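Local coordinates for protein diaminopropionate ammonia-lyase (Escherichia coli, PDB 4D9I) that catalyses the pyridoxal-phosphate-dependent alpha,beta-elimination of both L- and D-2,3-diaminopropionate to pyruvate and ammonia, at residues N13-E19 with E300-C305; F24-A29 with G242-V247; M113-T119 with Q136-M142. All blocks are in the same frame, centred on the assembly; numbering follows the deposited sequence.

Contacts 1 and 2 adjoin, their centres about 15 Å apart: Ile301 of contact 1 packs on Phe24 and Gly242 of contact 2, and Cys305 SG lies 3.8 Å from Val245 CG1. Residues 13-19 meet the end of helix 296-305 and residues 24-29 meet helix 235-248; the two helices also touch. Contact 3 lies apart, in the four-stranded parallel sheet, its centre about 34 Å from that of contact 1 and about 29 Å from that of contact 2. It comes nearest the active site: the Thr119 side chain is about 4 Å from that of Asp120, the probable proton acceptor for the L-substrate, and about 5 Å from a bound Tris, against about 11 Å for Leu302 of contact 1.

Contact 1. Residues N13-E19 with E300-C305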
loop_
_atom_site.group_PDB
_atom_site.type_symbol
_atom_site.label_atom_id
_atom_site.label_comp_id
_atom_site.label_asym_id
_atom_site.label_seq_id
_atom_site.Cartn_x
_atom_site.Cartn_y
_atom_site.Cartn_z
ATOM N N ASN B 13 -5.746 26.005 21.336
ATOM C CA ASN B 13 -5.161 27.342 21.135
ATOM C C ASN B 13 -5.804 28.359 22.070
ATOM O O ASN B 13 -6.883 28.875 21.790
ATOM C CB ASN B 13 -5.270 27.778 19.661
ATOM C CG ASN B 13 -4.714 29.189 19.397
ATOM O OD1 ASN B 13 -4.980 29.768 18.334
ATOM N ND2 ASN B 13 -3.926 29.724 20.327
ATOM N N LYS B 14 -5.128 28.645 23.180
ATOM C CA LYS B 14 -5.641 29.585 24.183
ATOM C C LYS B 14 -5.574 31.038 23.683
ATOM O O LYS B 14 -6.048 31.957 24.334
ATOM C CB LYS B 14 -4.875 29.416 25.495
ATOM N N PHE B 15 -5.012 31.222 22.494
ATOM C CA PHE B 15 -4.781 32.541 21.946
ATOM C C PHE B 15 -5.752 32.898 20.831
ATOM O O PHE B 15 -5.750 34.022 20.336
ATOM C CB PHE B 15 -3.288 32.691 21.597
ATOM C CG PHE B 15 -2.422 32.669 22.831
ATOM C CD1 PHE B 15 -1.919 31.466 23.330
ATOM C CD2 PHE B 15 -2.217 33.830 23.568
ATOM C CE1 PHE B 15 -1.183 31.438 24.511
ATOM C CE2 PHE B 15 -1.475 33.812 24.749
ATOM C CZ PHE B 15 -0.960 32.608 25.216
ATOM N N PHE B 16 -6.623 31.944 20.498
ATOM C CA PHE B 16 -7.645 32.107 19.465
ATOM C C PHE B 16 -8.466 33.374 19.694
ATOM O O PHE B 16 -8.955 33.600 20.794
ATOM C CB PHE B 16 -8.561 30.869 19.447
ATOM C CG PHE B 16 -9.705 30.961 18.476
ATOM C CD1 PHE B 16 -10.874 31.650 18.810
ATOM C CD2 PHE B 16 -9.627 30.341 17.236
ATOM C CE1 PHE B 16 -11.923 31.737 17.914
ATOM C CE2 PHE B 16 -10.678 30.421 16.338
ATOM C CZ PHE B 16 -11.821 31.123 16.675
ATOM N N ASN B 17 -8.596 34.200 18.658
ATOM C CA ASN B 17 -9.483 35.364 18.715
ATOM C C ASN B 17 -10.372 35.526 17.484
ATOM O O ASN B 17 -11.236 36.408 17.445
ATOM C CB ASN B 17 -8.719 36.659 19.050
ATOM C CG ASN B 17 -7.717 37.065 17.978
ATOM O OD1 ASN B 17 -7.572 36.416 16.947
ATOM N ND2 ASN B 17 -7.013 38.154 18.230
ATOM N N GLY B 18 -10.154 34.662 16.494
ATOM C CA GLY B 18 -10.944 34.660 15.269
ATOM C C GLY B 18 -10.788 35.894 14.395
ATOM O O GLY B 18 -11.655 36.167 13.566
ATOM N N GLU B 19 -9.705 36.651 14.595
ATOM C CA GLU B 19 -9.361 37.778 13.718
ATOM C C GLU B 19 -8.845 37.202 12.405
ATOM O O GLU B 19 -7.792 36.572 12.368
ATOM C CB GLU B 19 -8.330 38.727 14.382
ATOM C CG GLU B 19 -7.615 39.716 13.439
ATOM C CD GLU B 19 -6.853 40.837 14.155
ATOM O OE1 GLU B 19 -5.799 41.285 13.643
ATOM O OE2 GLU B 19 -7.306 41.291 15.227
ATOM N N GLU B 300 0.877 34.603 12.848
ATOM C CA GLU B 300 -0.198 35.550 13.119
ATOM C C GLU B 300 -1.566 34.914 12.852
ATOM O O GLU B 300 -2.460 34.979 13.702
ATOM C CB GLU B 300 0.003 36.827 12.285
ATOM C CG GLU B 300 -1.061 37.896 12.491
ATOM C CD GLU B 300 -0.966 38.622 13.833
ATOM O OE1 GLU B 300 0.146 38.727 14.411
ATOM O OE2 GLU B 300 -2.017 39.118 14.309
ATOM N N ILE B 301 -1.713 34.300 11.679
ATOM C CA ILE B 301 -2.951 33.625 11.276
ATOM C C ILE B 301 -3.285 32.466 12.221
ATOM O O ILE B 301 -4.432 32.314 12.664
ATOM C CB ILE B 301 -2.848 33.071 9.823
ATOM C CG1 ILE B 301 -2.509 34.174 8.794
ATOM C CG2 ILE B 301 -4.070 32.235 9.439
ATOM C CD1 ILE B 301 -3.253 35.481 8.946
ATOM N N LEU B 302 -2.280 31.645 12.515
ATOM C CA LEU B 302 -2.480 30.440 13.318
ATOM C C LEU B 302 -2.830 30.776 14.772
ATOM O O LEU B 302 -3.755 30.194 15.340
ATOM C CB LEU B 302 -1.249 29.538 13.259
ATOM C CG LEU B 302 -0.780 29.130 11.859
ATOM C CD1 LEU B 302 0.439 28.215 11.932
ATOM C CD2 LEU B 302 -1.908 28.450 11.083
ATOM N N ARG B 303 -2.083 31.706 15.363
ATOM C CA ARG B 303 -2.344 32.161 16.722
ATOM C C ARG B 303 -3.780 32.691 16.833
ATOM O O ARG B 303 -4.484 32.403 17.803
ATOM C CB ARG B 303 -1.337 33.259 17.098
ATOM C CG ARG B 303 -1.418 33.760 18.525
ATOM C CD ARG B 303 -0.888 35.194 18.590
ATOM N NE ARG B 303 -1.720 35.985 19.489
ATOM C CZ ARG B 303 -1.456 36.209 20.770
ATOM N NH1 ARG B 303 -0.350 35.737 21.321
ATOM N NH2 ARG B 303 -2.295 36.926 21.496
ATOM N N ASN B 304 -4.199 33.464 15.830
ATOM C CA ASN B 304 -5.553 34.008 15.770
ATOM C C ASN B 304 -6.657 32.993 15.532
ATOM O O ASN B 304 -7.701 33.053 16.177
ATOM C CB ASN B 304 -5.644 35.083 14.695
ATOM C CG ASN B 304 -4.952 36.365 15.097
ATOM O OD1 ASN B 304 -4.349 36.458 16.164
ATOM N ND2 ASN B 304 -5.030 37.364 14.231
ATOM N N CYS B 305 -6.417 32.060 14.619
ATOM C CA CYS B 305 -7.500 31.305 14.006
ATOM C C CYS B 305 -7.436 29.776 14.141
ATOM O O CYS B 305 -8.449 29.097 13.920
ATOM C CB CYS B 305 -7.619 31.692 12.531
ATOM S SG CYS B 305 -8.383 33.298 12.277
HETATM O O HOH W 1 -4.151 35.630 18.772
#
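Asn304 is the hub on which residues 13-19 turn as they pass the C-terminal end of helix 296-305. Its backbone O takes two loop amides, Asn17 N at 2.9 Å, in the carbonyl plane on a lone pair, and Gly18 N at 3.0 Å, from above that plane. In the last turn of a helix such a carbonyl lacks the usual amide four residues on, and the loop supplies the donors instead.

The side chain of Asn304 leaves beside its backbone N (chi1 -73°) and runs along the loop, past Asn17 and Glu19. Its CB rests against Asn17 OD1 and Glu19 O; CG lies 3.2 Å from Asn17 OD1, the two amide planes being 56° apart. At the tip the branches part: OD1 accepts from a water at 2.7 Å, while ND2 makes a weak bond to Glu19 O (3.4 Å) alongside the extended Glu19 chain. The same water donates to Phe15 O, linking the loop to the Asn304 amide and, weakly, to Arg303 NE.

Arg303 lies against Phe15. Its CG meets Phe15 CB, and Phe15 CB and CD2 cover one guanidinium face, with NH1 3.5 Å from CD2 and the ring tilted 48° to the guanidinium plane. NH1 also has a weak bond to Gly273 O. The Phe16 ring has Asn304 O over one face and Cys305 O at its edge, in plane, 3.5 Å from CE2; Pro250 touches this ring too.

Asn17 OD1 accepts Glu19 N at 3.2 Å, from above its carbonyl plane. That bond closes an Asx turn, and the arrangement is that of a loop capping a helix C-terminus, here joining the segment after edge strand 8-12 to helix 296-305.

Contact 2. Residues F24-A29 with G242-V247; sequences FSQSQA and GYLVDV
A chi1 of -169° swings the carboxylate of Asp246 away from its own backbone N and over the start of the opposing helix, where OD2 accepts Gln26 N at 3.0 Å. The bond is nearly straight (169°) and meets OD2 on its anti side, out of the carboxylate plane. Tyr243, with chi1 174°, brings its ring against the same first turn: Ala29 CB comes within 3.4 Å of CD2, Gln26 CG lies 3.6 Å from CE2, and Ser25 O sits at the ring edge, near its plane.

Ser25 is the N-cap of helix 26-36, so Asp246 places a carboxylate at a helix N-terminus, where the helix dipole would probably stabilise its charge. The contact thus sets this N-terminal helix against helix 235-248 of the fold type II core. Gln28 OE1 lies 2.7 Å from Ser25 OG and accepts Ser25 N at 3.1 Å; Pro22 O is bonded by both Ser25 OG and Gln28 NE2.

Further out, Val247 CG2 packs on Gln26 CG at 3.6 Å. Gly242 has no side chain, which lets Phe24 O approach its C to 3.0 Å. Tyr243 OH makes a weak bond to Asp211, and the Phe24 ring turns toward helix 197-206.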
loop_
_atom_site.group_PDB
_atom_site.type_symbol
_atom_site.label_atom_id
_atom_site.label_comp_id
_atom_site.label_asym_id
_atom_site.label_seq_id
_atom_site.Cartn_x
_atom_site.Cartn_y
_atom_site.Cartn_z
ATOM N N PHE B 24 -4.505 37.437 3.445
ATOM C CA PHE B 24 -4.602 36.034 3.009
ATOM C C PHE B 24 -6.063 35.578 2.972
ATOM O O PHE B 24 -6.501 34.842 3.852
ATOM C CB PHE B 24 -3.735 35.095 3.898
ATOM C CG PHE B 24 -2.290 35.536 4.024
ATOM C CD1 PHE B 24 -1.430 35.508 2.919
ATOM C CD2 PHE B 24 -1.801 36.022 5.233
ATOM C CE1 PHE B 24 -0.114 35.942 3.023
ATOM C CE2 PHE B 24 -0.485 36.477 5.345
ATOM C CZ PHE B 24 0.365 36.434 4.234
ATOM N N SER B 25 -6.795 36.001 1.940
ATOM C CA SER B 25 -8.242 35.763 1.832
ATOM C C SER B 25 -8.684 35.258 0.456
ATOM O O SER B 25 -7.862 34.965 -0.395
ATOM C CB SER B 25 -9.012 37.041 2.181
ATOM O OG SER B 25 -8.902 37.997 1.140
ATOM N N GLN B 26 -9.993 35.176 0.242
ATOM C CA GLN B 26 -10.548 34.722 -1.039
ATOM C C GLN B 26 -10.078 35.475 -2.301
ATOM O O GLN B 26 -9.805 34.851 -3.328
ATOM C CB GLN B 26 -12.067 34.752 -0.977
ATOM C CG GLN B 26 -12.649 33.465 -0.427
ATOM C CD GLN B 26 -14.140 33.557 -0.208
ATOM O OE1 GLN B 26 -14.606 34.167 0.757
ATOM N NE2 GLN B 26 -14.897 32.930 -1.091
ATOM N N SER B 27 -10.000 36.805 -2.228
ATOM C CA SER B 27 -9.694 37.603 -3.418
ATOM C C SER B 27 -8.260 37.423 -3.926
ATOM O O SER B 27 -8.056 37.290 -5.130
ATOM C CB SER B 27 -10.049 39.084 -3.216
ATOM O OG SER B 27 -9.559 39.569 -1.977
ATOM N N GLN B 28 -7.281 37.394 -3.019
ATOM C CA GLN B 28 -5.872 37.160 -3.408
ATOM C C GLN B 28 -5.681 35.754 -3.939
ATOM O O GLN B 28 -4.958 35.545 -4.924
ATOM C CB GLN B 28 -4.897 37.415 -2.256
ATOM C CG GLN B 28 -4.856 38.862 -1.789
ATOM C CD GLN B 28 -5.769 39.101 -0.606
ATOM O OE1 GLN B 28 -6.569 38.225 -0.226
ATOM N NE2 GLN B 28 -5.643 40.276 0.006
ATOM N N ALA B 29 -6.337 34.790 -3.296
ATOM C CA ALA B 29 -6.337 33.419 -3.792
ATOM C C ALA B 29 -6.952 33.335 -5.193
ATOM O O ALA B 29 -6.393 32.686 -6.062
ATOM C CB ALA B 29 -7.058 32.500 -2.827
ATOM N N GLY B 242 -5.895 30.828 6.270
ATOM C CA GLY B 242 -6.357 32.202 6.033
ATOM C C GLY B 242 -7.490 32.217 5.021
ATOM O O GLY B 242 -8.529 32.840 5.259
ATOM N N TYR B 243 -7.297 31.497 3.911
ATOM C CA TYR B 243 -8.320 31.394 2.864
ATOM C C TYR B 243 -9.577 30.700 3.391
ATOM O O TYR B 243 -10.673 31.216 3.222
ATOM C CB TYR B 243 -7.812 30.652 1.627
ATOM C CG TYR B 243 -8.899 30.404 0.577
ATOM C CD1 TYR B 243 -9.700 29.258 0.606
ATOM C CD2 TYR B 243 -9.147 31.337 -0.422
ATOM C CE1 TYR B 243 -10.701 29.051 -0.341
ATOM C CE2 TYR B 243 -10.135 31.129 -1.376
ATOM C CZ TYR B 243 -10.906 29.986 -1.330
ATOM O OH TYR B 243 -11.877 29.819 -2.295
ATOM N N LEU B 244 -9.401 29.530 4.010
ATOM C CA LEU B 244 -10.523 28.695 4.456
ATOM C C LEU B 244 -11.404 29.413 5.478
ATOM O O LEU B 244 -12.639 29.343 5.427
ATOM C CB LEU B 244 -10.006 27.390 5.061
ATOM C CG LEU B 244 -9.414 26.356 4.098
ATOM C CD1 LEU B 244 -8.876 25.142 4.842
ATOM C CD2 LEU B 244 -10.429 25.931 3.041
ATOM N N VAL B 245 -10.739 30.111 6.390
ATOM C CA VAL B 245 -11.387 30.773 7.504
ATOM C C VAL B 245 -12.091 32.029 6.983
ATOM O O VAL B 245 -13.095 32.456 7.541
ATOM C CB VAL B 245 -10.335 30.994 8.617
ATOM C CG1 VAL B 245 -10.206 32.430 9.070
ATOM C CG2 VAL B 245 -10.477 29.970 9.729
ATOM N N ASP B 246 -11.598 32.569 5.867
ATOM C CA ASP B 246 -12.323 33.620 5.154
ATOM C C ASP B 246 -13.611 33.090 4.518
ATOM O O ASP B 246 -14.632 33.776 4.539
ATOM C CB ASP B 246 -11.438 34.304 4.095
ATOM C CG ASP B 246 -12.069 35.573 3.531
ATOM O OD1 ASP B 246 -12.519 36.437 4.314
ATOM O OD2 ASP B 246 -12.108 35.712 2.290
ATOM N N VAL B 247 -13.544 31.883 3.955
ATOM C CA VAL B 247 -14.690 31.200 3.354
ATOM C C VAL B 247 -15.673 30.702 4.416
ATOM O O VAL B 247 -16.881 30.900 4.278
ATOM C CB VAL B 247 -14.234 29.989 2.499
ATOM C CG1 VAL B 247 -15.414 29.117 2.076
ATOM C CG2 VAL B 247 -13.452 30.454 1.276
#

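Contact 3. Residues M113-T119 with Q136-M142; sequences MTFATTT and QNAVIYM
Met113 to Thr119 and Gln136 to Met142 run parallel, their strand axes 4.4 Å apart at closest approach and their directions 15° apart. Backbone hydrogen bonds dominate. Phe115, the residue between two bonds, donates its N to Asn137 O and receives Val139 N on its O, both at 2.8 Å; Thr117 repeats the pattern with Val139 O and Tyr141 N. Asn137 N to Met113 O and Thr119 N to Tyr141 O complete the ladder, and CA-H...O contacts such as Ala138 CA to Phe115 O (3.2 Å) fill the spaces between.

One side chain extends the ladder. Gln136, bent at chi2 (-54°), curls its amide back so that OE1 accepts Met113 N at 2.7 Å, almost straight and nearly along the C=O axis; NE2 binds Leu134 O. With an alanine here, Met113 N, just before the strand, would probably lose its acceptor and Leu134 O the NE2 donor.

Apolar contacts lie on both faces. On one, Thr114 CG2 meets Val139 CG2 at 3.8 Å. On the other, the Phe115 ring has Gln136 CB 3.9 Å from CE2, and Thr117 CB touches Ile140 CD1. At the far end, a Thr119 chi1 of -167° turns OG1 to Gly121 N and Gly124 N and leaves CG2 between backbone N and carbonyl carbon, where it meets Ile140 CG2 at a tight 3.4 Å.

Hydroxyls find partners beyond the two strands: Thr117 OG1 bonds to Val187 O and Thr118 OG1 to Thr175 OG1. The pair is the two-strand part of a beta-alpha-beta crossover through helix 122-133, central in a four-stranded parallel sheet, with Asp120, a probable catalytic residue, just beyond strand 114-118.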
loop_
_atom_site.group_PDB
_atom_site.type_symbol
_atom_site.label_atom_id
_atom_site.label_comp_id
_atom_site.label_asym_id
_atom_site.label_seq_id
_atom_site.Cartn_x
_atom_site.Cartn_y
_atom_site.Cartn_z
ATOM N N MET B 113 17.623 37.871 -14.112
ATOM C CA MET B 113 17.603 37.768 -12.647
ATOM C C MET B 113 18.185 36.421 -12.204
ATOM O O MET B 113 18.069 35.425 -12.922
ATOM C CB MET B 113 16.161 37.880 -12.117
ATOM C CG MET B 113 15.501 39.250 -12.264
ATOM S SD MET B 113 13.932 39.383 -11.350
ATOM C CE MET B 113 14.535 39.731 -9.694
ATOM N N THR B 114 18.803 36.400 -11.024
ATOM C CA THR B 114 19.260 35.164 -10.401
ATOM C C THR B 114 18.563 34.996 -9.063
ATOM O O THR B 114 18.695 35.842 -8.171
ATOM C CB THR B 114 20.787 35.144 -10.228
ATOM O OG1 THR B 114 21.392 35.334 -11.506
ATOM C CG2 THR B 114 21.252 33.813 -9.648
ATOM N N PHE B 115 17.790 33.923 -8.951
ATOM C CA PHE B 115 17.042 33.638 -7.729
ATOM C C PHE B 115 17.794 32.674 -6.837
ATOM O O PHE B 115 18.126 31.569 -7.264
ATOM C CB PHE B 115 15.664 33.068 -8.066
ATOM C CG PHE B 115 14.811 34.019 -8.838
ATOM C CD1 PHE B 115 14.309 35.161 -8.226
ATOM C CD2 PHE B 115 14.543 33.797 -10.181
ATOM C CE1 PHE B 115 13.531 36.061 -8.937
ATOM C CE2 PHE B 115 13.781 34.703 -10.909
ATOM C CZ PHE B 115 13.262 35.826 -10.285
ATOM N N ALA B 116 18.008 33.072 -5.590
ATOM C CA ALA B 116 18.819 32.282 -4.657
ATOM C C ALA B 116 17.974 31.766 -3.497
ATOM O O ALA B 116 17.190 32.512 -2.898
ATOM C CB ALA B 116 19.999 33.095 -4.154
ATOM N N THR B 117 18.131 30.479 -3.189
ATOM C CA THR B 117 17.206 29.819 -2.297
ATOM C C THR B 117 17.855 28.671 -1.539
ATOM O O THR B 117 18.652 27.936 -2.105
ATOM C CB THR B 117 16.015 29.289 -3.127
ATOM O OG1 THR B 117 15.298 30.411 -3.669
ATOM C CG2 THR B 117 15.077 28.443 -2.296
ATOM N N THR B 118 17.507 28.543 -0.259
ATOM C CA THR B 118 17.769 27.339 0.538
ATOM C C THR B 118 16.500 26.488 0.660
ATOM O O THR B 118 15.401 27.015 0.825
ATOM C CB THR B 118 18.319 27.665 1.946
ATOM O OG1 THR B 118 19.673 28.119 1.839
ATOM C CG2 THR B 118 18.310 26.419 2.826
ATOM N N THR B 119 16.670 25.169 0.581
ATOM C CA THR B 119 15.561 24.240 0.609
ATOM C C THR B 119 15.980 22.856 1.091
ATOM O O THR B 119 17.143 22.453 0.962
ATOM C CB THR B 119 14.935 24.065 -0.785
ATOM O OG1 THR B 119 13.673 23.380 -0.660
ATOM C CG2 THR B 119 15.885 23.275 -1.711
ATOM N N GLN B 136 15.275 32.601 -16.530
ATOM C CA GLN B 136 16.096 33.256 -15.505
ATOM C C GLN B 136 17.023 32.215 -14.873
ATOM O O GLN B 136 16.938 31.033 -15.194
ATOM C CB GLN B 136 15.209 33.906 -14.426
ATOM C CG GLN B 136 14.124 34.855 -14.938
ATOM C CD GLN B 136 14.660 35.953 -15.844
ATOM O OE1 GLN B 136 15.656 36.609 -15.525
ATOM N NE2 GLN B 136 13.994 36.164 -16.985
ATOM N N ASN B 137 17.917 32.658 -13.994
ATOM C CA ASN B 137 18.823 31.749 -13.290
ATOM C C ASN B 137 18.381 31.450 -11.860
ATOM O O ASN B 137 17.698 32.258 -11.233
ATOM C CB ASN B 137 20.244 32.312 -13.306
ATOM C CG ASN B 137 20.849 32.308 -14.695
ATOM O OD1 ASN B 137 21.078 33.358 -15.280
ATOM N ND2 ASN B 137 21.096 31.121 -15.233
ATOM N N ALA B 138 18.745 30.276 -11.355
ATOM C CA ALA B 138 18.492 29.942 -9.967
ATOM C C ALA B 138 19.697 29.266 -9.316
ATOM O O ALA B 138 20.394 28.475 -9.952
ATOM C CB ALA B 138 17.240 29.079 -9.836
ATOM N N VAL B 139 19.935 29.581 -8.048
ATOM C CA VAL B 139 21.026 28.965 -7.274
ATOM C C VAL B 139 20.449 28.433 -5.959
ATOM O O VAL B 139 20.072 29.199 -5.078
ATOM C CB VAL B 139 22.215 29.942 -7.038
ATOM C CG1 VAL B 139 23.364 29.242 -6.320
ATOM C CG2 VAL B 139 22.729 30.502 -8.356
ATOM N N ILE B 140 20.352 27.111 -5.857
ATOM C CA ILE B 140 19.720 26.455 -4.713
ATOM C C ILE B 140 20.760 25.873 -3.749
ATOM O O ILE B 140 21.699 25.180 -4.164
ATOM C CB ILE B 140 18.744 25.342 -5.178
ATOM C CG1 ILE B 140 17.795 25.842 -6.285
ATOM C CG2 ILE B 140 17.975 24.755 -4.014
ATOM C CD1 ILE B 140 17.037 27.139 -6.022
ATOM N N TYR B 141 20.611 26.169 -2.462
ATOM C CA TYR B 141 21.429 25.519 -1.437
ATOM C C TYR B 141 20.595 24.467 -0.672
ATOM O O TYR B 141 19.427 24.701 -0.355
ATOM C CB TYR B 141 22.037 26.562 -0.485
ATOM C CG TYR B 141 23.056 27.491 -1.129
ATOM C CD1 TYR B 141 23.079 27.693 -2.510
ATOM C CD2 TYR B 141 23.977 28.192 -0.356
ATOM C CE1 TYR B 141 23.996 28.540 -3.101
ATOM C CE2 TYR B 141 24.898 29.047 -0.944
ATOM C CZ TYR B 141 24.903 29.217 -2.316
ATOM O OH TYR B 141 25.803 30.068 -2.914
ATOM N N MET B 142 21.191 23.307 -0.417
ATOM C CA MET B 142 20.554 22.258 0.389
ATOM C C MET B 142 21.471 21.857 1.561
ATOM O O MET B 142 22.696 21.848 1.409
ATOM C CB MET B 142 20.180 21.043 -0.479
ATOM C CG MET B 142 19.206 21.346 -1.617
ATOM S SD MET B 142 18.576 19.846 -2.407
ATOM C CE MET B 142 17.495 19.263 -1.107
#